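Local coordinates for protein putative isomerase (Sinorhizobium meliloti, PDB 2PPG) that is a putative isomerase of the mandelate racemase/muconate lactonizing enzyme family, within the enolase superfamily, whose precise activity is not established, at residues A[23-37]-A[41-53]. Sequence-based numbering, arbitrary orientation.
Sequences YLGKPRPGEEPNGRG and RKANRTVYPTFDR
Charge and hydrogen bonding centre on Arg41, whose guanidinium reaches into the loop 23-37 and is gripped from several directions. Arg41 NH1 donates to the carbonyl O of Tyr23 at 2.8 Å, tilted from the guanidinium plane. NH2 makes a weak bond to Gly25 O, and Arg41 NE closes a long salt bridge to Glu31 OE1 (3.5 Å) with a weak, though fairly straight (164°), hydrogen bond; the carboxylate and guanidinium planes are 54° apart. CB of Arg41 points away from the loop; bends at chi2 and chi3 (-97°) carry the guanidinium back to it.

Glu31, buried and extended beyond CG, uses both oxygens. Glu31 OE2 accepts from Lys42 N at 2.9 Å, from above the carboxylate plane, and also from a water, which in turn accepts from Ala43 N; Glu31 OE1 additionally receives Arg28 N at 3.2 Å. The carboxylate thus ties its own loop to the backbone of Lys42 directly and of Ala43 through the water, and the adjacent guanidinium would be expected to favour its ionised form. At the other end of the loop, Gly37 O accepts from Thr50 N at 3.2 Å, with a weak bond from Thr50 OG1 and a CA-H...O contact from Pro49 beside it.

Apolar contacts are looser. Leu24 CD2 lies near Arg41 CD, but this leucine is poorly ordered and its placement approximate. Tyr23 CD2 approaches Tyr48 CE1 at 4.2 Å, and Pro33 CB packs on Thr50 CG2.

Arg114 of the second subunit makes a cation-pi contact with Tyr48. Topologically, the loop after strand 7-17 folds over the antiparallel hairpin 38-41/46-49, an excursion between the first two strands of the N-terminal capping domain's sheet, as in the enolase superfamily.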
loop_
_atom_site.group_PDB
_atom_site.type_symbol
_atom_site.label_atom_id
_atom_site.label_comp_id
_atom_site.label_asym_id
_atom_site.label_seq_id
_atom_site.Cartn_x
_atom_site.Cartn_y
_atom_site.Cartn_z
ATOM N N TYR A 23 -37.276 3.622 26.880
ATOM C CA TYR A 23 -36.516 2.721 26.002
ATOM C C TYR A 23 -35.192 2.242 26.615
ATOM O O TYR A 23 -34.521 2.994 27.323
ATOM C CB TYR A 23 -36.277 3.407 24.642
ATOM C CG TYR A 23 -35.531 2.578 23.614
ATOM C CD1 TYR A 23 -36.202 1.653 22.816
ATOM C CD2 TYR A 23 -34.157 2.730 23.435
ATOM C CE1 TYR A 23 -35.522 0.893 21.877
ATOM C CE2 TYR A 23 -33.471 1.972 22.501
ATOM C CZ TYR A 23 -34.157 1.058 21.724
ATOM O OH TYR A 23 -33.476 0.311 20.796
ATOM N N LEU A 24 -34.845 0.979 26.354
ATOM C CA LEU A 24 -33.544 0.408 26.733
ATOM C C LEU A 24 -33.454 0.073 28.225
ATOM O O LEU A 24 -32.408 -0.353 28.709
ATOM C CB LEU A 24 -32.405 1.352 26.307
ATOM C CG LEU A 24 -31.010 0.848 25.927
ATOM C CD1 LEU A 24 -30.513 1.604 24.712
ATOM C CD2 LEU A 24 -30.033 0.993 27.083
ATOM N N GLY A 25 -34.554 0.261 28.948
ATOM C CA GLY A 25 -34.601 -0.051 30.376
ATOM C C GLY A 25 -34.754 1.157 31.284
ATOM O O GLY A 25 -34.804 2.296 30.819
ATOM N N LYS A 26 -34.828 0.896 32.588
ATOM C CA LYS A 26 -34.987 1.941 33.601
ATOM C C LYS A 26 -33.688 2.721 33.811
ATOM O O LYS A 26 -32.599 2.151 33.719
ATOM C CB LYS A 26 -35.457 1.334 34.929
ATOM C CG LYS A 26 -36.847 0.718 34.871
ATOM C CD LYS A 26 -37.305 0.210 36.236
ATOM C CE LYS A 26 -38.663 -0.493 36.145
ATOM N NZ LYS A 26 -39.081 -1.110 37.442
ATOM N N PRO A 27 -33.797 4.034 34.086
ATOM C CA PRO A 27 -32.609 4.857 34.309
ATOM C C PRO A 27 -31.789 4.411 35.518
ATOM O O PRO A 27 -32.344 3.906 36.493
ATOM C CB PRO A 27 -33.190 6.255 34.554
ATOM C CG PRO A 27 -34.613 6.032 34.938
ATOM C CD PRO A 27 -35.041 4.822 34.182
ATOM N N ARG A 28 -30.475 4.582 35.432
ATOM C CA ARG A 28 -29.588 4.369 36.566
ATOM C C ARG A 28 -29.505 5.675 37.346
ATOM O O ARG A 28 -29.937 6.708 36.840
ATOM C CB ARG A 28 -28.211 3.917 36.088
ATOM C CG ARG A 28 -28.159 2.459 35.683
ATOM C CD ARG A 28 -26.898 2.169 34.892
ATOM N NE ARG A 28 -26.806 0.766 34.498
ATOM C CZ ARG A 28 -25.871 0.272 33.690
ATOM N NH1 ARG A 28 -24.941 1.068 33.177
ATOM N NH2 ARG A 28 -25.870 -1.020 33.390
ATOM N N PRO A 29 -28.976 5.631 38.587
ATOM C CA PRO A 29 -28.939 6.787 39.487
ATOM C C PRO A 29 -28.891 8.149 38.782
ATOM O O PRO A 29 -29.857 8.921 38.877
ATOM C CB PRO A 29 -27.663 6.549 40.293
ATOM C CG PRO A 29 -27.512 5.035 40.329
ATOM C CD PRO A 29 -28.373 4.446 39.227
ATOM N N GLY A 30 -27.798 8.432 38.071
ATOM C CA GLY A 30 -27.601 9.747 37.443
ATOM C C GLY A 30 -28.117 9.892 36.021
ATOM O O GLY A 30 -27.474 10.524 35.183
ATOM N N GLU A 31 -29.286 9.316 35.754
ATOM C CA GLU A 31 -29.863 9.320 34.417
ATOM C C GLU A 31 -31.335 9.746 34.414
ATOM O O GLU A 31 -32.139 9.205 33.661
ATOM C CB GLU A 31 -29.720 7.939 33.778
ATOM C CG GLU A 31 -28.295 7.423 33.682
ATOM C CD GLU A 31 -28.198 6.137 32.874
ATOM O OE1 GLU A 31 -29.257 5.525 32.594
ATOM O OE2 GLU A 31 -27.067 5.742 32.510
ATOM N N GLU A 32 -31.676 10.722 35.248
ATOM C CA GLU A 32 -33.031 11.255 35.308
ATOM C C GLU A 32 -33.338 12.161 34.114
ATOM O O GLU A 32 -32.463 12.891 33.649
ATOM C CB GLU A 32 -33.227 12.047 36.605
ATOM C CG GLU A 32 -33.022 11.238 37.886
ATOM C CD GLU A 32 -31.641 11.433 38.518
ATOM O OE1 GLU A 32 -30.713 11.937 37.836
ATOM O OE2 GLU A 32 -31.488 11.077 39.711
ATOM N N PRO A 33 -34.583 12.113 33.603
ATOM C CA PRO A 33 -35.018 13.039 32.549
ATOM C C PRO A 33 -35.042 14.480 33.029
ATOM O O PRO A 33 -35.152 14.711 34.227
ATOM C CB PRO A 33 -36.447 12.576 32.230
ATOM C CG PRO A 33 -36.881 11.785 33.418
ATOM C CD PRO A 33 -35.635 11.146 33.960
ATOM N N ASN A 34 -34.946 15.434 32.104
ATOM C CA ASN A 34 -34.962 16.853 32.446
ATOM C C ASN A 34 -36.354 17.472 32.396
ATOM O O ASN A 34 -37.348 16.767 32.542
ATOM C CB ASN A 34 -33.988 17.641 31.558
ATOM C CG ASN A 34 -34.413 17.693 30.085
ATOM O OD1 ASN A 34 -35.532 17.329 29.715
ATOM N ND2 ASN A 34 -33.509 18.167 29.240
ATOM N N GLY A 35 -36.415 18.787 32.186
ATOM C CA GLY A 35 -37.684 19.498 32.055
ATOM C C GLY A 35 -38.584 18.972 30.943
ATOM O O GLY A 35 -39.777 18.762 31.152
ATOM N N ARG A 36 -38.013 18.737 29.764
ATOM C CA ARG A 36 -38.805 18.337 28.608
ATOM C C ARG A 36 -38.964 16.819 28.455
ATOM O O ARG A 36 -39.608 16.350 27.514
ATOM C CB ARG A 36 -38.219 18.939 27.335
ATOM C CG ARG A 36 -37.632 20.331 27.523
ATOM C CD ARG A 36 -37.167 20.909 26.202
ATOM N NE ARG A 36 -37.989 22.030 25.756
ATOM C CZ ARG A 36 -37.752 23.304 26.082
ATOM N NH1 ARG A 36 -38.549 24.272 25.634
ATOM N NH2 ARG A 36 -36.724 23.614 26.868
ATOM N N GLY A 37 -38.395 16.055 29.382
ATOM C CA GLY A 37 -38.452 14.595 29.315
ATOM C C GLY A 37 -37.263 13.980 28.588
ATOM O O GLY A 37 -37.389 12.935 27.931
ATOM N N ARG A 41 -27.986 8.925 28.807
ATOM C CA ARG A 41 -27.537 7.597 29.199
ATOM C C ARG A 41 -26.013 7.551 29.310
ATOM O O ARG A 41 -25.302 7.816 28.346
ATOM C CB ARG A 41 -28.031 6.582 28.175
ATOM C CG ARG A 41 -28.035 5.156 28.648
ATOM C CD ARG A 41 -29.371 4.507 28.319
ATOM N NE ARG A 41 -30.296 4.519 29.452
ATOM C CZ ARG A 41 -31.615 4.393 29.342
ATOM N NH1 ARG A 41 -32.178 4.278 28.147
ATOM N NH2 ARG A 41 -32.375 4.400 30.428
ATOM N N LYS A 42 -25.525 7.207 30.491
ATOM C CA LYS A 42 -24.099 7.267 30.796
ATOM C C LYS A 42 -23.246 6.363 29.889
ATOM O O LYS A 42 -22.212 6.789 29.375
ATOM C CB LYS A 42 -23.874 6.942 32.282
ATOM C CG LYS A 42 -22.432 7.058 32.768
ATOM C CD LYS A 42 -22.135 8.401 33.446
ATOM C CE LYS A 42 -20.691 8.432 33.949
ATOM N NZ LYS A 42 -20.443 9.544 34.914
ATOM N N ALA A 43 -23.695 5.129 29.672
ATOM C CA ALA A 43 -22.932 4.152 28.883
ATOM C C ALA A 43 -22.532 4.653 27.501
ATOM O O ALA A 43 -21.497 4.246 26.975
ATOM C CB ALA A 43 -23.699 2.852 28.750
ATOM N N ASN A 44 -23.348 5.527 26.913
ATOM C CA ASN A 44 -23.055 6.045 25.579
ATOM C C ASN A 44 -23.238 7.556 25.440
ATOM O O ASN A 44 -23.301 8.079 24.331
ATOM C CB ASN A 44 -23.874 5.298 24.516
ATOM C CG ASN A 44 -25.378 5.464 24.702
ATOM O OD1 ASN A 44 -25.839 6.232 25.552
ATOM N ND2 ASN A 44 -26.146 4.744 23.903
ATOM N N ARG A 45 -23.329 8.249 26.571
ATOM C CA ARG A 45 -23.460 9.706 26.600
ATOM C C ARG A 45 -24.541 10.236 25.635
ATOM O O ARG A 45 -24.523 11.407 25.244
ATOM C CB ARG A 45 -22.096 10.387 26.359
ATOM C CG ARG A 45 -20.872 9.668 26.987
ATOM C CD ARG A 45 -19.864 10.632 27.635
ATOM N NE ARG A 45 -19.619 11.816 26.809
ATOM C CZ ARG A 45 -19.278 13.021 27.274
ATOM N NH1 ARG A 45 -19.137 13.227 28.577
ATOM N NH2 ARG A 45 -19.088 14.030 26.426
ATOM N N THR A 46 -25.490 9.370 25.278
ATOM C CA THR A 46 -26.527 9.696 24.296
ATOM C C THR A 46 -27.849 10.125 24.941
ATOM O O THR A 46 -28.263 9.557 25.949
ATOM C CB THR A 46 -26.778 8.504 23.378
ATOM O OG1 THR A 46 -25.530 8.076 22.812
ATOM C CG2 THR A 46 -27.731 8.877 22.257
ATOM N N VAL A 47 -28.488 11.139 24.357
ATOM C CA VAL A 47 -29.750 11.681 24.849
ATOM C C VAL A 47 -30.954 10.861 24.350
ATOM O O VAL A 47 -31.040 10.515 23.160
ATOM C CB VAL A 47 -29.925 13.198 24.438
ATOM C CG1 VAL A 47 -30.185 13.363 22.939
ATOM C CG2 VAL A 47 -31.034 13.885 25.246
ATOM N N TYR A 48 -31.871 10.560 25.271
ATOM C CA TYR A 48 -33.104 9.813 24.981
ATOM C C TYR A 48 -34.337 10.558 25.491
ATOM O O TYR A 48 -34.265 11.256 26.504
ATOM C CB TYR A 48 -33.055 8.426 25.633
ATOM C CG TYR A 48 -32.022 7.501 25.034
ATOM C CD1 TYR A 48 -32.338 6.686 23.962
ATOM C CD2 TYR A 48 -30.727 7.450 25.540
ATOM C CE1 TYR A 48 -31.406 5.849 23.403
ATOM C CE2 TYR A 48 -29.785 6.611 24.992
ATOM C CZ TYR A 48 -30.129 5.818 23.918
ATOM O OH TYR A 48 -29.196 4.981 23.355
ATOM N N PRO A 49 -35.473 10.432 24.776
ATOM C CA PRO A 49 -36.764 10.841 25.338
ATOM C C PRO A 49 -37.398 9.696 26.155
ATOM O O PRO A 49 -37.066 8.527 25.940
ATOM C CB PRO A 49 -37.595 11.147 24.095
ATOM C CG PRO A 49 -37.040 10.272 23.051
ATOM C CD PRO A 49 -35.616 9.929 23.399
ATOM N N THR A 50 -38.277 10.029 27.095
ATOM C CA THR A 50 -38.959 9.004 27.897
ATOM C C THR A 50 -40.176 8.472 27.154
ATOM O O THR A 50 -40.635 7.363 27.397
ATOM C CB THR A 50 -39.381 9.536 29.282
ATOM O OG1 THR A 50 -39.842 10.890 29.164
ATOM C CG2 THR A 50 -38.198 9.507 30.242
ATOM N N PHE A 51 -40.673 9.270 26.221
ATOM C CA PHE A 51 -41.823 8.923 25.398
ATOM C C PHE A 51 -41.362 8.493 23.999
ATOM O O PHE A 51 -40.236 8.781 23.598
ATOM C CB PHE A 51 -42.692 10.163 25.271
ATOM C CG PHE A 51 -41.920 11.383 24.855
ATOM C CD1 PHE A 51 -41.812 11.726 23.516
ATOM C CD2 PHE A 51 -41.257 12.163 25.803
ATOM C CE1 PHE A 51 -41.087 12.836 23.125
ATOM C CE2 PHE A 51 -40.540 13.281 25.422
ATOM C CZ PHE A 51 -40.456 13.616 24.075
ATOM N N ASP A 52 -42.224 7.817 23.246
ATOM C CA ASP A 52 -41.911 7.538 21.837
ATOM C C ASP A 52 -42.525 8.606 20.951
ATOM O O ASP A 52 -43.633 9.071 21.209
ATOM C CB ASP A 52 -42.403 6.152 21.416
ATOM C CG ASP A 52 -41.552 5.020 22.004
ATOM O OD1 ASP A 52 -40.404 5.297 22.435
ATOM O OD2 ASP A 52 -42.031 3.860 22.034
ATOM N N ARG A 53 -41.797 8.994 19.907
ATOM C CA ARG A 53 -42.216 10.040 18.986
ATOM C C ARG A 53 -41.515 9.814 17.664
ATOM O O ARG A 53 -40.417 9.270 17.643
ATOM C CB ARG A 53 -41.855 11.411 19.537
ATOM C CG ARG A 53 -42.439 12.581 18.738
ATOM C CD ARG A 53 -42.154 13.913 19.406
ATOM N NE ARG A 53 -40.732 14.133 19.676
ATOM C CZ ARG A 53 -40.266 14.980 20.594
ATOM N NH1 ARG A 53 -41.113 15.677 21.340
ATOM N NH2 ARG A 53 -38.952 15.119 20.778
HETATM O O HOH W 1 -26.364 3.918 31.017
#